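Local coordinates for putative cell surface protein (Streptococcus pyogenes, PDB 4OFQ) that probably acts as a cell-surface adhesin of the antigen I/II family, of which this is the C-terminal region, built of beta sandwiches, at residues A[189-193]-A[224-228]; A[217-223]-A[310-316]; A[250-255]-A[290-294]. All coordinates share one frame; numbering follows the deposited sequence. Where two conformers were deposited one is given.

Interaction 1 of 3, residues A[189-193]-A[224-228]; sequences SELTV and WVVPT
Trp224 carries most of this contact, its indole laid against Ser189, Leu191 and the chain between them. Its backbone N and CB come first: Val193 CG1 packs 3.6 Å from Trp224 N, and the carbonyl of Thr192 lies beside Trp224 CB and CD1. With CG swung opposite the backbone N (chi1 176°), the ring runs back along 189-193. In the conformer given, Leu191 CD2 sits over one face of the indole, 3.4 Å from the centroid of the Trp224 six-membered ring and 7° off its normal, a nearly centred CH-pi contact; a second conformer was deposited, so it may be only partly populated. One water, at the ring's edge and in its plane, accepts from Trp224 NE1 at 3.0 Å and donates to Glu190 O at 2.7 Å, bridging the indole to the facing backbone. At the far corner of the ring Ser189 CB is 3.6 Å from Trp224 CZ2. On the other indole face, near its rim, lies Val226 N of the same extended chain. Pro227 ends the contact lightly, its CG 3.9 Å from Ser189 OG. The 189-193 linker joins strand 177-188, in the sheet that includes part of the calcium site, to strand 194-198 of the next sandwich. Leu191 and Val193 also touch strand 335-338, Trp224 and Val193 reach Leu330 of strand 323-332, and Pro227 leans on Ser32.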
ATOM      1  N   SER A 189      -5.847   3.074  -2.436  1.00 18.10           N
ATOM      2  CA  SER A 189      -6.431   3.366  -3.732  1.00 25.94           C
ATOM      3  C   SER A 189      -7.162   2.138  -4.257  1.00 22.26           C
ATOM      4  O   SER A 189      -6.654   1.022  -4.159  1.00 23.14           O
ATOM      5  CB  SER A 189      -5.341   3.782  -4.718  1.00 28.27           C
ATOM      6  OG  SER A 189      -4.912   5.098  -4.453  1.00 28.74           O
ATOM      7  N   GLU A 190      -8.367   2.336  -4.772  1.00 25.72           N
ATOM      8  CA  GLU A 190      -9.062   1.242  -5.426  1.00 26.81           C
ATOM      9  C   GLU A 190      -8.630   1.252  -6.878  1.00 21.98           C
ATOM     10  O   GLU A 190      -8.858   2.226  -7.595  1.00 18.93           O
ATOM     11  CB  GLU A 190     -10.572   1.384  -5.320  1.00 38.07           C
ATOM     12  CG  GLU A 190     -11.315   0.216  -5.952  1.00 48.54           C
ATOM     13  CD  GLU A 190     -12.818   0.332  -5.808  1.00 57.70           C
ATOM     14  OE1 GLU A 190     -13.271   1.137  -4.969  1.00 63.76           O
ATOM     15  OE2 GLU A 190     -13.541  -0.381  -6.539  1.00 55.18           O
ATOM     16  N   LEU A 191      -8.003   0.156  -7.295  0.50 18.07           N
ATOM     17  CA  LEU A 191      -7.475   0.013  -8.643  0.50 18.72           C
ATOM     18  C   LEU A 191      -8.538  -0.570  -9.559  0.50 14.72           C
ATOM     19  O   LEU A 191      -9.073  -1.638  -9.278  0.50 18.37           O
ATOM     20  CB  LEU A 191      -6.269  -0.934  -8.628  0.50 15.05           C
ATOM     21  CG  LEU A 191      -5.204  -0.625  -7.583  0.50 19.44           C
ATOM     22  CD1 LEU A 191      -4.080  -1.654  -7.643  0.50 15.95           C
ATOM     23  CD2 LEU A 191      -4.668   0.783  -7.799  0.50 21.96           C
ATOM     24  N   THR A 192      -8.839   0.129 -10.654  1.00 16.16           N
ATOM     25  CA  THR A 192      -9.732  -0.414 -11.682  1.00 17.81           C
ATOM     26  C   THR A 192      -9.200  -0.003 -13.057  1.00 12.75           C
ATOM     27  O   THR A 192      -8.594   1.061 -13.209  1.00 13.62           O
ATOM     28  CB  THR A 192     -11.218   0.058 -11.521  1.00 19.31           C
ATOM     29  OG1 THR A 192     -11.326   1.445 -11.841  1.00 23.57           O
ATOM     30  CG2 THR A 192     -11.744  -0.167 -10.112  1.00 23.52           C
ATOM     31  N   VAL A 193      -9.396  -0.859 -14.052  1.00  9.09           N
ATOM     32  CA  VAL A 193      -9.107  -0.481 -15.435  1.00 10.02           C
ATOM     33  C   VAL A 193     -10.259  -0.948 -16.314  1.00 14.07           C
ATOM     34  O   VAL A 193     -11.035  -1.814 -15.917  1.00 10.99           O
ATOM     35  CB  VAL A 193      -7.769  -1.076 -15.958  1.00 11.72           C
ATOM     36  CG1 VAL A 193      -6.573  -0.409 -15.244  1.00 11.03           C
ATOM     37  CG2 VAL A 193      -7.745  -2.582 -15.776  1.00 12.04           C
ATOM     38  N   TRP A 224      -5.179   2.923 -15.370  1.00 13.88           N
ATOM     39  CA  TRP A 224      -5.615   3.548 -14.133  1.00  7.48           C
ATOM     40  C   TRP A 224      -4.797   4.811 -13.950  1.00  9.28           C
ATOM     41  O   TRP A 224      -3.609   4.840 -14.270  1.00 11.97           O
ATOM     42  CB  TRP A 224      -5.395   2.571 -12.955  1.00  7.58           C
ATOM     43  CG  TRP A 224      -5.713   3.117 -11.603  1.00  8.26           C
ATOM     44  CD1 TRP A 224      -6.946   3.449 -11.117  1.00 15.66           C
ATOM     45  CD2 TRP A 224      -4.782   3.379 -10.541  1.00 12.68           C
ATOM     46  NE1 TRP A 224      -6.838   3.925  -9.829  1.00 12.84           N
ATOM     47  CE2 TRP A 224      -5.522   3.880  -9.448  1.00 13.03           C
ATOM     48  CE3 TRP A 224      -3.398   3.232 -10.409  1.00 11.82           C
ATOM     49  CZ2 TRP A 224      -4.926   4.232  -8.235  1.00 10.99           C
ATOM     50  CZ3 TRP A 224      -2.801   3.585  -9.199  1.00  9.48           C
ATOM     51  CH2 TRP A 224      -3.567   4.089  -8.132  1.00 12.09           C
ATOM     52  N   VAL A 225      -5.431   5.870 -13.461  1.00  9.28           N
ATOM     53  CA  VAL A 225      -4.709   7.111 -13.197  1.00  9.16           C
ATOM     54  C   VAL A 225      -4.087   7.052 -11.791  1.00 13.56           C
ATOM     55  O   VAL A 225      -4.788   6.859 -10.796  1.00 10.38           O
ATOM     56  CB  VAL A 225      -5.621   8.328 -13.316  1.00 10.74           C
ATOM     57  CG1 VAL A 225      -4.872   9.574 -12.879  1.00 14.85           C
ATOM     58  CG2 VAL A 225      -6.141   8.477 -14.777  1.00 17.55           C
ATOM     59  N   VAL A 226      -2.766   7.203 -11.725  1.00 10.21           N
ATOM     60  CA  VAL A 226      -2.056   7.236 -10.453  1.00 14.54           C
ATOM     61  C   VAL A 226      -2.233   8.621  -9.859  1.00 18.61           C
ATOM     62  O   VAL A 226      -1.866   9.614 -10.486  1.00 16.63           O
ATOM     63  CB  VAL A 226      -0.561   6.934 -10.656  1.00 10.12           C
ATOM     64  CG1 VAL A 226       0.192   6.951  -9.338  1.00 10.79           C
ATOM     65  CG2 VAL A 226      -0.393   5.580 -11.323  1.00 11.17           C
ATOM     66  N   PRO A 227      -2.808   8.697  -8.652  1.00 12.86           N
ATOM     67  CA  PRO A 227      -3.199   9.979  -8.063  1.00 15.31           C
ATOM     68  C   PRO A 227      -2.049  10.686  -7.387  1.00 14.72           C
ATOM     69  O   PRO A 227      -1.049  10.039  -7.042  1.00 13.22           O
ATOM     70  CB  PRO A 227      -4.220   9.567  -7.000  1.00 13.84           C
ATOM     71  CG  PRO A 227      -3.692   8.229  -6.525  1.00 16.42           C
ATOM     72  CD  PRO A 227      -3.186   7.555  -7.792  1.00 11.56           C
ATOM     73  N   THR A 228      -2.201  11.993  -7.182  1.00 14.45           N
ATOM     74  CA  THR A 228      -1.221  12.758  -6.427  1.00 15.36           C
ATOM     75  C   THR A 228      -1.442  12.516  -4.944  1.00 16.08           C
ATOM     76  O   THR A 228      -2.434  11.897  -4.556  1.00 16.01           O
ATOM     77  CB  THR A 228      -1.296  14.270  -6.722  1.00 21.93           C
ATOM     78  OG1 THR A 228      -2.589  14.762  -6.356  1.00 20.44           O
ATOM     79  CG2 THR A 228      -1.065  14.538  -8.197  1.00 18.66           C
TER
HETATM   80  O   HOH W   1      -8.824   4.887  -7.813  1.00 22.47           O

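Interaction 2 of 3, residues A[217-223]-A[310-316]; sequences VTYRLEG and ADAFVVV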
ATOM      1  N   VAL A 217     -10.932  -3.350 -36.097  1.00 13.55           N
ATOM      2  CA  VAL A 217     -11.496  -2.795 -34.882  1.00 13.14           C
ATOM      3  C   VAL A 217     -10.373  -2.320 -33.981  1.00 16.66           C
ATOM      4  O   VAL A 217      -9.222  -2.732 -34.113  1.00 12.23           O
ATOM      5  CB  VAL A 217     -12.430  -3.757 -34.098  1.00 24.22           C
ATOM      6  CG1 VAL A 217     -13.491  -4.382 -35.017  1.00 19.12           C
ATOM      7  CG2 VAL A 217     -11.633  -4.818 -33.350  1.00 16.98           C
ATOM      8  N   THR A 218     -10.725  -1.432 -33.071  1.00 10.91           N
ATOM      9  CA  THR A 218      -9.739  -0.869 -32.175  1.00  9.92           C
ATOM     10  C   THR A 218     -10.107  -1.171 -30.746  1.00 12.29           C
ATOM     11  O   THR A 218     -11.221  -0.879 -30.315  1.00 15.04           O
ATOM     12  CB  THR A 218      -9.684   0.657 -32.339  1.00 12.17           C
ATOM     13  OG1 THR A 218      -9.253   0.970 -33.667  1.00 14.17           O
ATOM     14  CG2 THR A 218      -8.728   1.254 -31.343  1.00 12.55           C
ATOM     15  N   TYR A 219      -9.166  -1.730 -29.991  1.00  8.96           N
ATOM     16  CA  TYR A 219      -9.403  -1.923 -28.564  1.00  7.24           C
ATOM     17  C   TYR A 219      -8.778  -0.755 -27.815  1.00 11.59           C
ATOM     18  O   TYR A 219      -7.642  -0.362 -28.099  1.00 12.50           O
ATOM     19  CB  TYR A 219      -8.802  -3.240 -28.062  1.00  9.24           C
ATOM     20  CG  TYR A 219      -9.464  -4.475 -28.628  1.00  8.93           C
ATOM     21  CD1 TYR A 219     -10.787  -4.766 -28.345  1.00  8.87           C
ATOM     22  CD2 TYR A 219      -8.758  -5.353 -29.457  1.00 14.88           C
ATOM     23  CE1 TYR A 219     -11.398  -5.906 -28.863  1.00  9.09           C
ATOM     24  CE2 TYR A 219      -9.360  -6.478 -29.983  1.00 14.73           C
ATOM     25  CZ  TYR A 219     -10.679  -6.745 -29.687  1.00 12.51           C
ATOM     26  OH  TYR A 219     -11.287  -7.861 -30.219  1.00 12.85           O
ATOM     27  N   ARG A 220      -9.523  -0.194 -26.870  1.00  8.23           N
ATOM     28  CA  ARG A 220      -8.938   0.796 -25.977  1.00 10.03           C
ATOM     29  C   ARG A 220      -8.666   0.151 -24.621  1.00 12.11           C
ATOM     30  O   ARG A 220      -9.595  -0.348 -23.954  1.00  8.92           O
ATOM     31  CB  ARG A 220      -9.858   1.990 -25.777  1.00 10.60           C
ATOM     32  CG  ARG A 220      -9.233   3.020 -24.847  1.00 17.23           C
ATOM     33  CD  ARG A 220     -10.082   4.262 -24.733  1.00 25.06           C
ATOM     34  NE  ARG A 220     -11.197   4.088 -23.810  1.00 28.41           N
ATOM     35  CZ  ARG A 220     -11.443   4.899 -22.785  1.00 43.72           C
ATOM     36  NH1 ARG A 220     -10.646   5.934 -22.545  1.00 45.05           N
ATOM     37  NH2 ARG A 220     -12.485   4.671 -21.995  1.00 49.47           N
ATOM     38  N   LEU A 221      -7.399   0.148 -24.222  1.00 12.40           N
ATOM     39  CA  LEU A 221      -7.033  -0.333 -22.901  1.00  8.47           C
ATOM     40  C   LEU A 221      -6.837   0.888 -22.015  1.00 12.75           C
ATOM     41  O   LEU A 221      -5.834   1.580 -22.130  1.00 10.97           O
ATOM     42  CB  LEU A 221      -5.752  -1.171 -22.967  1.00  6.90           C
ATOM     43  CG  LEU A 221      -5.652  -2.181 -24.120  1.00  9.04           C
ATOM     44  CD1 LEU A 221      -4.352  -3.021 -24.022  1.00 10.15           C
ATOM     45  CD2 LEU A 221      -6.892  -3.091 -24.146  1.00  6.95           C
ATOM     46  N   GLU A 222      -7.806   1.169 -21.150  1.00  8.21           N
ATOM     47  CA  GLU A 222      -7.766   2.401 -20.355  1.00  6.45           C
ATOM     48  C   GLU A 222      -6.970   2.176 -19.074  1.00  6.34           C
ATOM     49  O   GLU A 222      -7.384   1.402 -18.212  1.00 10.75           O
ATOM     50  CB  GLU A 222      -9.188   2.865 -20.004  1.00 10.67           C
ATOM     51  CG  GLU A 222      -9.209   4.218 -19.306  1.00 21.32           C
ATOM     52  CD  GLU A 222     -10.609   4.701 -18.967  1.00 33.79           C
ATOM     53  OE1 GLU A 222     -11.271   4.064 -18.119  1.00 36.02           O
ATOM     54  OE2 GLU A 222     -11.038   5.729 -19.542  1.00 30.46           O
ATOM     55  N   GLY A 223      -5.823   2.835 -18.954  1.00  6.70           N
ATOM     56  CA  GLY A 223      -4.990   2.665 -17.766  1.00  7.50           C
ATOM     57  C   GLY A 223      -5.532   3.409 -16.554  1.00 13.59           C
ATOM     58  O   GLY A 223      -6.252   4.401 -16.674  1.00 14.55           O
ATOM     59  N   ALA A 310      -2.141   6.579 -18.759  1.00 11.16           N
ATOM     60  CA  ALA A 310      -2.080   6.448 -20.209  1.00 10.59           C
ATOM     61  C   ALA A 310      -3.114   5.443 -20.684  1.00 14.14           C
ATOM     62  O   ALA A 310      -3.475   4.519 -19.940  1.00  9.49           O
ATOM     63  CB  ALA A 310      -0.680   6.013 -20.642  1.00 10.71           C
ATOM     64  N   ASP A 311      -3.589   5.636 -21.915  1.00 13.18           N
ATOM     65  CA  ASP A 311      -4.442   4.661 -22.591  1.00  9.71           C
ATOM     66  C   ASP A 311      -3.679   4.081 -23.767  1.00 13.19           C
ATOM     67  O   ASP A 311      -2.954   4.803 -24.471  1.00  9.73           O
ATOM     68  CB  ASP A 311      -5.712   5.307 -23.146  1.00  8.42           C
ATOM     69  CG  ASP A 311      -6.710   5.664 -22.070  1.00 16.51           C
ATOM     70  OD1 ASP A 311      -6.484   5.308 -20.888  1.00 13.15           O
ATOM     71  OD2 ASP A 311      -7.716   6.319 -22.412  1.00 18.28           O
ATOM     72  N   ALA A 312      -3.848   2.779 -23.984  1.00  9.81           N
ATOM     73  CA  ALA A 312      -3.303   2.134 -25.169  1.00 13.28           C
ATOM     74  C   ALA A 312      -4.431   1.841 -26.151  1.00 13.82           C
ATOM     75  O   ALA A 312      -5.531   1.458 -25.751  1.00 14.35           O
ATOM     76  CB  ALA A 312      -2.577   0.854 -24.793  1.00 13.94           C
ATOM     77  N   PHE A 313      -4.165   2.045 -27.436  1.00 12.45           N
ATOM     78  CA  PHE A 313      -5.135   1.700 -28.468  1.00 12.19           C
ATOM     79  C   PHE A 313      -4.516   0.664 -29.366  1.00 12.83           C
ATOM     80  O   PHE A 313      -3.482   0.913 -29.992  1.00 14.37           O
ATOM     81  CB  PHE A 313      -5.522   2.923 -29.296  1.00 11.74           C
ATOM     82  CG  PHE A 313      -6.231   3.974 -28.507  1.00 14.58           C
ATOM     83  CD1 PHE A 313      -5.519   4.881 -27.747  1.00 14.70           C
ATOM     84  CD2 PHE A 313      -7.618   4.027 -28.487  1.00 16.67           C
ATOM     85  CE1 PHE A 313      -6.174   5.849 -26.999  1.00 16.20           C
ATOM     86  CE2 PHE A 313      -8.275   4.995 -27.750  1.00 16.52           C
ATOM     87  CZ  PHE A 313      -7.548   5.907 -27.002  1.00 11.17           C
ATOM     88  N   VAL A 314      -5.172  -0.485 -29.454  1.00 10.70           N
ATOM     89  CA  VAL A 314      -4.640  -1.615 -30.193  1.00 12.86           C
ATOM     90  C   VAL A 314      -5.540  -1.904 -31.386  1.00  9.45           C
ATOM     91  O   VAL A 314      -6.730  -2.180 -31.216  1.00  9.16           O
ATOM     92  CB  VAL A 314      -4.541  -2.863 -29.283  1.00 11.44           C
ATOM     93  CG1 VAL A 314      -4.099  -4.074 -30.083  1.00 12.91           C
ATOM     94  CG2 VAL A 314      -3.567  -2.591 -28.142  1.00 14.25           C
ATOM     95  N   VAL A 315      -4.962  -1.825 -32.582  1.00 11.84           N
ATOM     96  CA  VAL A 315      -5.715  -1.972 -33.823  1.00 13.86           C
ATOM     97  C   VAL A 315      -5.517  -3.382 -34.367  1.00 14.97           C
ATOM     98  O   VAL A 315      -4.384  -3.831 -34.504  1.00 12.06           O
ATOM     99  CB  VAL A 315      -5.257  -0.946 -34.869  1.00 22.44           C
ATOM    100  CG1 VAL A 315      -5.966  -1.178 -36.172  1.00 19.57           C
ATOM    101  CG2 VAL A 315      -5.515   0.480 -34.371  1.00 20.95           C
ATOM    102  N   VAL A 316      -6.621  -4.086 -34.638  1.00 11.68           N
ATOM    103  CA  VAL A 316      -6.564  -5.442 -35.177  1.00 13.69           C
ATOM    104  C   VAL A 316      -7.449  -5.569 -36.417  1.00 14.35           C
ATOM    105  O   VAL A 316      -8.351  -4.759 -36.634  1.00 14.23           O
ATOM    106  CB  VAL A 316      -6.995  -6.517 -34.128  1.00 14.73           C
ATOM    107  CG1 VAL A 316      -6.211  -6.347 -32.825  1.00 13.84           C
ATOM    108  CG2 VAL A 316      -8.501  -6.438 -33.857  1.00 10.12           C
TER
HETATM  109  O   HOH W   2      -9.118   7.819 -20.619  1.00 31.34           O
HETATM  110  O   HOH W   3      -6.160   6.571 -18.418  1.00 13.86           O
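Asp311 OD2 takes a weak hydrogen bond from Arg220 NH1 at 3.0 Å, within a salt bridge, and a sound one from a water at 2.7 Å. The same water donates to Glu222 OE2, which also receives both terminal nitrogens of Arg220 in weak, bent bonds. The arginine thus lies between two carboxylates whose OE2 and OD2 are 4.4 Å apart, and its charge probably eases their repulsion. Asp311 OD1 accepts a hydrogen bond from Gly223 N at 3.2 Å, on its anti side but tilted out of the carboxylate plane; the same N-H also bonds weakly to Ala310 O. Another water ties Asp311 OD1 to Gly223 O. Arg220 first runs along Phe313, its CD 3.6 Å from Phe313 CE2, then bends at chi3 (80°) to turn the guanidinium towards the acids. Behind these groups runs an antiparallel ladder between the two inner strands of a four-stranded sheet of the sandwich. Val217-Val316, Tyr219-Val314 and Leu221-Ala312 are hydrogen-bonded pairs; Tyr219 N to Val314 O measures 2.8 Å and is nearly straight at 168°. The non-hydrogen-bonded pairs between them place Thr218, Arg220, Phe313, Val315 and the acids on one face, with Thr218 CG2 at the Phe313 ring edge. On the other, Val217 CG2 and Val316 CG2 touch at 3.6 Å, the Tyr219 hydroxyl bonds to Asp248, and Leu221 and Ala312 pack on Phe239 of the facing sheet.

Interaction 3 of 3, residues A[250-255]-A[290-294]; sequences YQKDKV and YELAF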
ATOM      1  N   TYR A 250      -3.345  -8.577 -35.001  1.00 14.53           N
ATOM      2  CA  TYR A 250      -2.685  -7.335 -34.589  1.00 17.64           C
ATOM      3  C   TYR A 250      -2.129  -6.537 -35.768  1.00 17.96           C
ATOM      4  O   TYR A 250      -1.449  -7.085 -36.640  1.00 17.54           O
ATOM      5  CB  TYR A 250      -1.562  -7.637 -33.586  1.00 21.09           C
ATOM      6  CG  TYR A 250      -0.788  -6.425 -33.109  1.00 20.14           C
ATOM      7  CD1 TYR A 250      -1.243  -5.653 -32.052  1.00 18.24           C
ATOM      8  CD2 TYR A 250       0.415  -6.070 -33.702  1.00 22.10           C
ATOM      9  CE1 TYR A 250      -0.527  -4.541 -31.613  1.00 18.26           C
ATOM     10  CE2 TYR A 250       1.140  -4.964 -33.267  1.00 14.85           C
ATOM     11  CZ  TYR A 250       0.663  -4.210 -32.225  1.00 13.52           C
ATOM     12  OH  TYR A 250       1.386  -3.121 -31.803  1.00 15.47           O
ATOM     13  N   GLN A 251      -2.428  -5.240 -35.785  1.00 14.35           N
ATOM     14  CA  GLN A 251      -1.915  -4.342 -36.820  1.00 18.25           C
ATOM     15  C   GLN A 251      -0.909  -3.353 -36.238  1.00 17.48           C
ATOM     16  O   GLN A 251       0.226  -3.275 -36.698  1.00 17.09           O
ATOM     17  CB  GLN A 251      -3.054  -3.578 -37.494  1.00 16.62           C
ATOM     18  CG  GLN A 251      -4.100  -4.468 -38.154  1.00 21.96           C
ATOM     19  CD  GLN A 251      -3.529  -5.234 -39.322  1.00 22.69           C
ATOM     20  OE1 GLN A 251      -2.995  -4.637 -40.262  1.00 22.05           O
ATOM     21  NE2 GLN A 251      -3.618  -6.566 -39.268  1.00 23.21           N
ATOM     22  N   LYS A 252      -1.326  -2.609 -35.220  1.00 18.10           N
ATOM     23  CA  LYS A 252      -0.473  -1.568 -34.651  1.00 15.93           C
ATOM     24  C   LYS A 252      -1.029  -1.084 -33.320  1.00 13.88           C
ATOM     25  O   LYS A 252      -2.175  -1.374 -32.974  1.00 15.93           O
ATOM     26  CB  LYS A 252      -0.379  -0.390 -35.624  1.00 15.79           C
ATOM     27  CG  LYS A 252      -1.599   0.518 -35.603  1.00 22.55           C
ATOM     28  CD  LYS A 252      -1.357   1.778 -36.421  1.00 31.30           C
ATOM     29  CE  LYS A 252      -2.096   2.971 -35.841  1.00 33.50           C
ATOM     30  NZ  LYS A 252      -1.656   3.317 -34.464  1.00 28.32           N
ATOM     31  N   ASP A 253      -0.223  -0.350 -32.558  1.00 13.90           N
ATOM     32  CA  ASP A 253      -0.760   0.266 -31.355  1.00 11.99           C
ATOM     33  C   ASP A 253      -0.415   1.742 -31.275  1.00 12.47           C
ATOM     34  O   ASP A 253       0.256   2.293 -32.160  1.00 13.74           O
ATOM     35  CB  ASP A 253      -0.305  -0.471 -30.092  1.00 11.27           C
ATOM     36  CG  ASP A 253       1.192  -0.342 -29.845  1.00 15.81           C
ATOM     37  OD1 ASP A 253       1.899   0.265 -30.679  1.00 21.70           O
ATOM     38  OD2 ASP A 253       1.670  -0.854 -28.809  1.00 17.09           O
ATOM     39  N   LYS A 254      -0.907   2.374 -30.220  1.00 16.62           N
ATOM     40  CA  LYS A 254      -0.573   3.757 -29.904  1.00 14.37           C
ATOM     41  C   LYS A 254      -0.785   3.908 -28.404  1.00 13.98           C
ATOM     42  O   LYS A 254      -1.607   3.201 -27.820  1.00 13.10           O
ATOM     43  CB  LYS A 254      -1.497   4.715 -30.671  1.00 17.03           C
ATOM     44  CG  LYS A 254      -1.277   6.185 -30.346  1.00 24.17           C
ATOM     45  CD  LYS A 254      -1.984   7.119 -31.335  1.00 29.14           C
ATOM     46  CE  LYS A 254      -3.489   6.911 -31.334  1.00 27.35           C
ATOM     47  NZ  LYS A 254      -4.196   7.934 -32.175  1.00 28.06           N
ATOM     48  N   VAL A 255      -0.045   4.805 -27.770  1.00 12.27           N
ATOM     49  CA  VAL A 255      -0.242   5.036 -26.337  1.00 10.59           C
ATOM     50  C   VAL A 255      -0.214   6.545 -26.048  1.00 11.18           C
ATOM     51  O   VAL A 255       0.696   7.254 -26.505  1.00 13.10           O
ATOM     52  CB  VAL A 255       0.816   4.269 -25.498  1.00 10.41           C
ATOM     53  CG1 VAL A 255       2.227   4.616 -25.968  1.00 11.99           C
ATOM     54  CG2 VAL A 255       0.643   4.582 -24.005  1.00 11.29           C
ATOM     55  N   TYR A 290       0.301  -9.736 -26.341  1.00 14.48           N
ATOM     56  CA  TYR A 290       0.654  -8.334 -26.528  1.00 16.03           C
ATOM     57  C   TYR A 290       1.045  -7.695 -25.197  1.00 16.09           C
ATOM     58  O   TYR A 290       0.359  -7.858 -24.196  1.00 13.03           O
ATOM     59  CB  TYR A 290      -0.536  -7.567 -27.121  1.00 13.26           C
ATOM     60  CG  TYR A 290      -0.374  -6.062 -27.093  1.00 10.06           C
ATOM     61  CD1 TYR A 290      -0.797  -5.312 -25.992  1.00 10.13           C
ATOM     62  CD2 TYR A 290       0.191  -5.387 -28.169  1.00 21.01           C
ATOM     63  CE1 TYR A 290      -0.647  -3.935 -25.961  1.00 14.01           C
ATOM     64  CE2 TYR A 290       0.354  -4.015 -28.146  1.00 10.62           C
ATOM     65  CZ  TYR A 290      -0.075  -3.294 -27.037  1.00 13.79           C
ATOM     66  OH  TYR A 290       0.066  -1.931 -27.004  1.00 16.06           O
ATOM     67  N   GLU A 291       2.121  -6.922 -25.208  1.00 14.69           N
ATOM     68  CA  GLU A 291       2.570  -6.239 -24.013  1.00 16.40           C
ATOM     69  C   GLU A 291       3.058  -4.831 -24.378  1.00 18.14           C
ATOM     70  O   GLU A 291       3.762  -4.661 -25.363  1.00 19.25           O
ATOM     71  CB  GLU A 291       3.718  -7.052 -23.421  1.00 22.85           C
ATOM     72  CG  GLU A 291       4.222  -6.592 -22.096  1.00 36.31           C
ATOM     73  CD  GLU A 291       5.383  -7.444 -21.637  1.00 44.36           C
ATOM     74  OE1 GLU A 291       5.160  -8.647 -21.366  1.00 42.62           O
ATOM     75  OE2 GLU A 291       6.516  -6.914 -21.581  1.00 44.47           O
ATOM     76  N   LEU A 292       2.664  -3.826 -23.605  1.00 10.42           N
ATOM     77  CA  LEU A 292       3.288  -2.510 -23.722  1.00 10.70           C
ATOM     78  C   LEU A 292       3.709  -2.059 -22.330  1.00 12.61           C
ATOM     79  O   LEU A 292       2.875  -1.920 -21.434  1.00 11.02           O
ATOM     80  CB  LEU A 292       2.344  -1.489 -24.378  1.00 10.09           C
ATOM     81  CG  LEU A 292       2.905  -0.080 -24.613  1.00 22.71           C
ATOM     82  CD1 LEU A 292       2.305   0.552 -25.860  1.00 27.27           C
ATOM     83  CD2 LEU A 292       2.635   0.810 -23.406  1.00 27.24           C
ATOM     84  N   ALA A 293       5.004  -1.832 -22.154  1.00 12.93           N
ATOM     85  CA  ALA A 293       5.555  -1.476 -20.849  1.00 12.40           C
ATOM     86  C   ALA A 293       6.234  -0.120 -20.880  1.00 19.05           C
ATOM     87  O   ALA A 293       7.052   0.164 -21.766  1.00 14.04           O
ATOM     88  CB  ALA A 293       6.558  -2.536 -20.380  1.00 14.73           C
ATOM     89  N   PHE A 294       5.918   0.715 -19.898  1.00 11.56           N
ATOM     90  CA  PHE A 294       6.668   1.950 -19.742  1.00 12.18           C
ATOM     91  C   PHE A 294       8.083   1.664 -19.255  1.00 13.40           C
ATOM     92  O   PHE A 294       8.303   0.753 -18.453  1.00 15.95           O
ATOM     93  CB  PHE A 294       5.929   2.902 -18.810  1.00 16.42           C
ATOM     94  CG  PHE A 294       4.926   3.745 -19.526  1.00 14.99           C
ATOM     95  CD1 PHE A 294       3.633   3.294 -19.715  1.00 15.27           C
ATOM     96  CD2 PHE A 294       5.292   4.983 -20.046  1.00 12.35           C
ATOM     97  CE1 PHE A 294       2.709   4.071 -20.413  1.00 10.58           C
ATOM     98  CE2 PHE A 294       4.378   5.760 -20.738  1.00 12.41           C
ATOM     99  CZ  PHE A 294       3.086   5.302 -20.918  1.00 12.51           C
TER
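Tyr290 reaches across from its strand to meet Tyr250 and Asp253, and its side chain can be followed outwards. From CB the chain leaves with CG opposite the backbone N (chi1 168°), which points the ring at the other strand. CD2 is the first ring atom to touch, lying 3.6 Å from Tyr250 CE1. CE2, the next atom along that edge, is just as near the same Tyr250 carbon and also approaches the Asp253 carboxylate. The two tyrosine rings are inclined by 39° with centroids 5.6 Å apart, an oblique aromatic pair. CZ carries the hydroxyl to its acceptor: Tyr290 OH donates to Asp253 OD2 at 2.6 Å, a short bond that uses the anti lone pair of the oxygen. That oxygen lies in the ring plane, yet the carboxylate itself is turned nearly perpendicular to the ring. Thr281 OG1 is a second hydrogen-bonding partner of Asp253 OD2, so two hydroxyls grip this one carboxylate oxygen. Leu292 CD1 comes within 3.3 Å of Asp253 OD2 and also packs on Val255 CB, at 4.0 Å. Val255 CG2 in turn meets Phe294 CZ from the opposite direction.

The segment axes pass 9.9 Å apart at 27°, as for the facing sheets of a beta sandwich. Strand 248-257 is an edge of the four-stranded sheet, and a classic beta bulge at Gln251 and Lys252 faces Val315 of strand 310-318. Strand 289-294 belongs to the opposing sheet, between strands 237-242 and 279-284, and Tyr283 stacks on Tyr250.

How the interactions relate
From the N terminus, 189-193 leads out of strand 177-188 and meets 224-228 about thirty residues on, closing the first loop. Segment 217-223 falls within that loop but pairs with 310-316 far downstream, so interactions 1 and 2 cross. They also touch, Val193 packing on Glu222 and Gly223. Interaction 3 begins after interaction 1 has closed and lies wholly within the span of interaction 2. Strands 248-257 and 310-318 are neighbours, so interactions 2 and 3 share a sheet. Interaction 2 joins strands within that sheet, interaction 3 spans the sandwich to the opposite sheet, and interaction 1 packs the linker between the two lobes against the sandwich.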